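Local coordinates for fructooligosaccharide ABC transporter substrate-binding protein FusA (Streptococcus pneumoniae, PDB 5G5Y) that captures short- and long-chain fructooligosaccharides, preferring tetrasaccharides and larger, and delivers them to the FusBC-MsmK ABC transporter for import into the cell, at residues A[190-195]-A[250-255]; A[265-268]-A[274-277]. All blocks are in the same frame, centred on the assembly; numbering follows the deposited sequence.

Contact 1: residues A[190-195]-A[250-255]; sequences GNEDFK and HDWNSY
D193 OD2 is gripped twice by K195, and D193 comes next in the chain after E192, the residue that reaches across to W252 and Y255. The backbone N of K195 closes an Asx turn on D193 OD2 at 3.2 Å, while K195 NZ makes a salt bridge to D193 OD2 at 2.8 Å; the two donors come to opposite faces of the carboxylate plane. Just before it, G190 to D193 form a type I beta turn. Its second residue is N191, a substrate-binding residue of this two-lobed solute-binding protein, which places the turn at the substrate site, at least through N191. D193 OD1 carries a further salt bridge, to R450 of helix 429-455.

E192 leaves the turn with its chain bent about the CB-CG bond (chi2 71°), which folds the carboxylate back beside the indole. E192 CG lies at the edge of the W252 ring, in its plane, 3.8 Å from W252 CZ3. The carboxylate stands 61° to that ring, and E192 OE2 comes within 3.5 Å of W252 CZ3 while hydrogen-bonding to T269 OG1. The same methylene, E192 CG, rests 3.5 Å from Y255 CE2, so one carbon packs against both aromatics. Both rings rise from the first turn of helix 252-260; the Y255 hydroxyl has F268 O as its probable hydrogen-bond partner. At the start of that helix D251 is the N-cap, its OD1 taking the S254 N-H at 3.0 Å, nearly along the C-O axis.

Contact 2: residues A[265-268]-A[274-277]; sequences GVYF and NVTG
Y267 points its ring at V275 and T276, whose side chains come to meet it from the opposite direction, one at each corner of the phenol's outer end. At the CE2 corner sits the valine: V275 CG1 is 3.4 Å from Y267 CE2, and V275 CB is nearly as close. At the CE1 corner is the threonine methyl, with T276 CG2 3.3 Å from Y267 CE1. Both approaches are oblique to the ring. Between the two corners the phenol hydroxyl donates to the threonine, Y267 OH to T276 OG1 at 2.7 Å, which gives these two buried hydroxyls a partner in each other.

The torsion of T276 makes this two-pronged grip possible: with OG1 placed between the backbone N and the carbonyl carbon (chi1 52°), CG2 swings beside the N, and both branches end up against the tyrosine. The contact joins strand 264-269, an inner strand of a mixed four-stranded sheet, to the loop that leaves it on the way to strand 282-284, the sheet's edge. Five residues separate the segments, and among them is W270, which binds substrate, as does N274, the first residue of 274-277.

Further rings meet the tyrosine: W140 and F264 with planes inclined by about 30° and 35°, Y282 edge-to-face. V275 also touches W252 and I256 of helix 252-260. Beyond the hydroxyl pair, the T276 carbonyl O accepts a hydrogen bond from N279 ND2.

How the contacts relate
Contacts 1 and 2 follow one another along the chain, helix 252-260 leading into strand 264-269, and their centres lie 10 Å apart. They meet directly at the strand end: Y255 OH and F268 O, the probable hydrogen bond, are 2.7 Å apart, and E192 CG packs 3.4 Å from the same F268 O. D193 O packs 3.4 Å from F268 CG. Each contact also holds a residue that binds the fructooligosaccharide, N191 in contact 1 and N274 in contact 2. The side chain of W252 comes to about 4 Å from that of N274, and that of E192 to about 5 Å from that of W270, so both contacts border the sugar site.

Contact 1: residues A[190-195]-A[250-255]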
# COMPACT_ATOMS: atom_id res chain seq x y z
N GLY A 190 2.33 -9.23 -4.00
CA GLY A 190 1.34 -8.98 -2.96
C GLY A 190 1.64 -9.60 -1.62
O GLY A 190 2.74 -10.15 -1.35
N ASN A 191 0.62 -9.57 -0.77
CA ASN A 191 0.83 -9.78 0.67
C ASN A 191 1.08 -11.21 1.11
O ASN A 191 1.48 -11.43 2.26
CB ASN A 191 -0.38 -9.21 1.42
CG ASN A 191 -0.60 -7.73 1.14
OD1 ASN A 191 0.31 -7.01 0.70
ND2 ASN A 191 -1.83 -7.27 1.38
N GLU A 192 0.84 -12.17 0.23
CA GLU A 192 0.92 -13.58 0.52
C GLU A 192 2.12 -14.27 -0.13
O GLU A 192 2.26 -15.48 -0.05
CB GLU A 192 -0.41 -14.26 0.14
CG GLU A 192 -1.59 -13.90 1.04
CD GLU A 192 -2.10 -12.50 0.90
OE1 GLU A 192 -2.32 -12.05 -0.23
OE2 GLU A 192 -2.27 -11.80 1.90
N ASP A 193 3.01 -13.51 -0.74
CA ASP A 193 4.20 -14.07 -1.35
C ASP A 193 5.32 -14.29 -0.32
O ASP A 193 5.35 -13.62 0.70
CB ASP A 193 4.72 -13.11 -2.44
CG ASP A 193 5.81 -13.74 -3.28
OD1 ASP A 193 5.58 -14.88 -3.75
OD2 ASP A 193 6.94 -13.19 -3.40
N PHE A 194 6.29 -15.17 -0.64
CA PHE A 194 7.38 -15.52 0.24
C PHE A 194 8.60 -14.57 0.19
O PHE A 194 9.55 -14.79 0.93
CB PHE A 194 7.89 -16.99 -0.01
CG PHE A 194 8.35 -17.25 -1.42
CD1 PHE A 194 9.58 -16.79 -1.87
CD2 PHE A 194 7.53 -17.91 -2.32
CE1 PHE A 194 9.98 -17.01 -3.19
CE2 PHE A 194 7.94 -18.13 -3.63
CZ PHE A 194 9.17 -17.70 -4.05
N LYS A 195 8.60 -13.58 -0.71
CA LYS A 195 9.83 -12.83 -1.03
C LYS A 195 10.44 -12.09 0.19
O LYS A 195 11.65 -11.82 0.21
CB LYS A 195 9.65 -11.89 -2.25
CG LYS A 195 8.73 -10.69 -1.99
CD LYS A 195 8.74 -9.66 -3.12
CE LYS A 195 8.40 -10.23 -4.50
NZ LYS A 195 6.96 -10.62 -4.56
N HIS A 250 -3.15 -22.13 -6.26
CA HIS A 250 -4.34 -21.73 -5.53
C HIS A 250 -4.59 -20.22 -5.50
O HIS A 250 -3.72 -19.41 -5.81
CB HIS A 250 -4.35 -22.32 -4.13
CG HIS A 250 -3.20 -21.89 -3.27
ND1 HIS A 250 -2.90 -22.54 -2.12
CD2 HIS A 250 -2.29 -20.89 -3.39
CE1 HIS A 250 -1.85 -21.99 -1.54
NE2 HIS A 250 -1.45 -20.98 -2.30
N ASP A 251 -5.83 -19.86 -5.17
CA ASP A 251 -6.24 -18.49 -5.05
C ASP A 251 -6.51 -18.15 -3.60
O ASP A 251 -6.35 -19.00 -2.74
CB ASP A 251 -7.44 -18.19 -5.98
CG ASP A 251 -8.73 -18.92 -5.60
OD1 ASP A 251 -8.84 -19.59 -4.54
OD2 ASP A 251 -9.67 -18.81 -6.42
N TRP A 252 -6.82 -16.89 -3.33
CA TRP A 252 -7.03 -16.37 -1.98
C TRP A 252 -8.08 -17.19 -1.23
O TRP A 252 -7.90 -17.54 -0.08
CB TRP A 252 -7.48 -14.93 -2.08
CG TRP A 252 -7.93 -14.29 -0.78
CD1 TRP A 252 -9.21 -13.90 -0.47
CD2 TRP A 252 -7.11 -13.92 0.34
NE1 TRP A 252 -9.23 -13.32 0.78
CE2 TRP A 252 -7.96 -13.31 1.30
CE3 TRP A 252 -5.74 -14.04 0.63
CZ2 TRP A 252 -7.49 -12.85 2.54
CZ3 TRP A 252 -5.27 -13.58 1.86
CH2 TRP A 252 -6.15 -12.98 2.80
N ASN A 253 -9.18 -17.49 -1.91
CA ASN A 253 -10.26 -18.29 -1.30
C ASN A 253 -9.78 -19.65 -0.81
O ASN A 253 -10.08 -20.03 0.31
CB ASN A 253 -11.46 -18.42 -2.25
CG ASN A 253 -12.29 -17.14 -2.31
OD1 ASN A 253 -12.39 -16.41 -1.34
ND2 ASN A 253 -12.91 -16.89 -3.45
N SER A 254 -9.00 -20.36 -1.61
CA SER A 254 -8.47 -21.64 -1.16
C SER A 254 -7.45 -21.54 -0.00
O SER A 254 -7.45 -22.34 0.94
CB SER A 254 -7.83 -22.39 -2.33
OG SER A 254 -7.06 -23.47 -1.81
N TYR A 255 -6.58 -20.53 -0.10
CA TYR A 255 -5.52 -20.26 0.90
C TYR A 255 -6.13 -20.01 2.26
O TYR A 255 -5.72 -20.60 3.25
CB TYR A 255 -4.77 -19.01 0.44
CG TYR A 255 -3.49 -18.64 1.13
CD1 TYR A 255 -2.34 -19.41 0.97
CD2 TYR A 255 -3.38 -17.42 1.82
CE1 TYR A 255 -1.13 -19.02 1.53
CE2 TYR A 255 -2.17 -17.03 2.38
CZ TYR A 255 -1.04 -17.82 2.21
OH TYR A 255 0.17 -17.46 2.75

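Contact 2: residues A[265-268]-A[274-277]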
# COMPACT_ATOMS: atom_id res chain seq x y z
N GLY A 265 2.05 -24.39 8.64
CA GLY A 265 3.11 -24.23 9.60
C GLY A 265 3.63 -22.79 9.60
O GLY A 265 3.70 -22.14 10.65
N VAL A 266 4.07 -22.35 8.42
CA VAL A 266 4.57 -21.00 8.18
C VAL A 266 3.83 -20.53 6.96
O VAL A 266 3.72 -21.27 5.99
CB VAL A 266 6.10 -20.95 7.96
CG1 VAL A 266 6.57 -19.56 7.49
CG2 VAL A 266 6.84 -21.38 9.22
N TYR A 267 3.26 -19.32 7.00
CA TYR A 267 2.61 -18.75 5.83
C TYR A 267 2.79 -17.23 5.83
O TYR A 267 3.28 -16.67 6.80
CB TYR A 267 1.12 -19.15 5.73
CG TYR A 267 0.21 -18.40 6.69
CD1 TYR A 267 0.17 -18.72 8.05
CD2 TYR A 267 -0.53 -17.32 6.25
CE1 TYR A 267 -0.67 -18.01 8.93
CE2 TYR A 267 -1.34 -16.59 7.12
CZ TYR A 267 -1.41 -16.92 8.45
OH TYR A 267 -2.24 -16.16 9.25
N PHE A 268 2.41 -16.60 4.73
CA PHE A 268 2.57 -15.15 4.54
C PHE A 268 1.23 -14.46 4.32
O PHE A 268 0.40 -14.93 3.56
CB PHE A 268 3.49 -14.85 3.33
CG PHE A 268 4.84 -15.48 3.45
CD1 PHE A 268 5.01 -16.82 3.18
CD2 PHE A 268 5.95 -14.72 3.85
CE1 PHE A 268 6.25 -17.42 3.33
CE2 PHE A 268 7.19 -15.32 3.99
CZ PHE A 268 7.34 -16.67 3.72
N ASN A 274 -6.93 -12.24 8.88
CA ASN A 274 -7.63 -12.53 7.65
C ASN A 274 -7.44 -13.96 7.14
O ASN A 274 -8.05 -14.31 6.13
CB ASN A 274 -7.25 -11.54 6.54
CG ASN A 274 -7.41 -10.08 6.97
OD1 ASN A 274 -6.47 -9.26 6.85
ND2 ASN A 274 -8.58 -9.76 7.50
N VAL A 275 -6.55 -14.74 7.75
CA VAL A 275 -6.20 -16.06 7.21
C VAL A 275 -6.38 -17.09 8.28
O VAL A 275 -7.25 -17.96 8.12
CB VAL A 275 -4.78 -16.11 6.60
CG1 VAL A 275 -4.46 -17.50 6.04
CG2 VAL A 275 -4.68 -15.09 5.49
N THR A 276 -5.59 -17.04 9.35
CA THR A 276 -5.69 -18.03 10.43
C THR A 276 -6.61 -17.59 11.59
O THR A 276 -6.95 -18.40 12.44
CB THR A 276 -4.32 -18.45 10.96
OG1 THR A 276 -3.55 -17.29 11.31
CG2 THR A 276 -3.61 -19.29 9.87
N GLY A 277 -7.00 -16.32 11.60
CA GLY A 277 -7.99 -15.81 12.56
C GLY A 277 -7.40 -15.06 13.73
O GLY A 277 -6.17 -14.86 13.83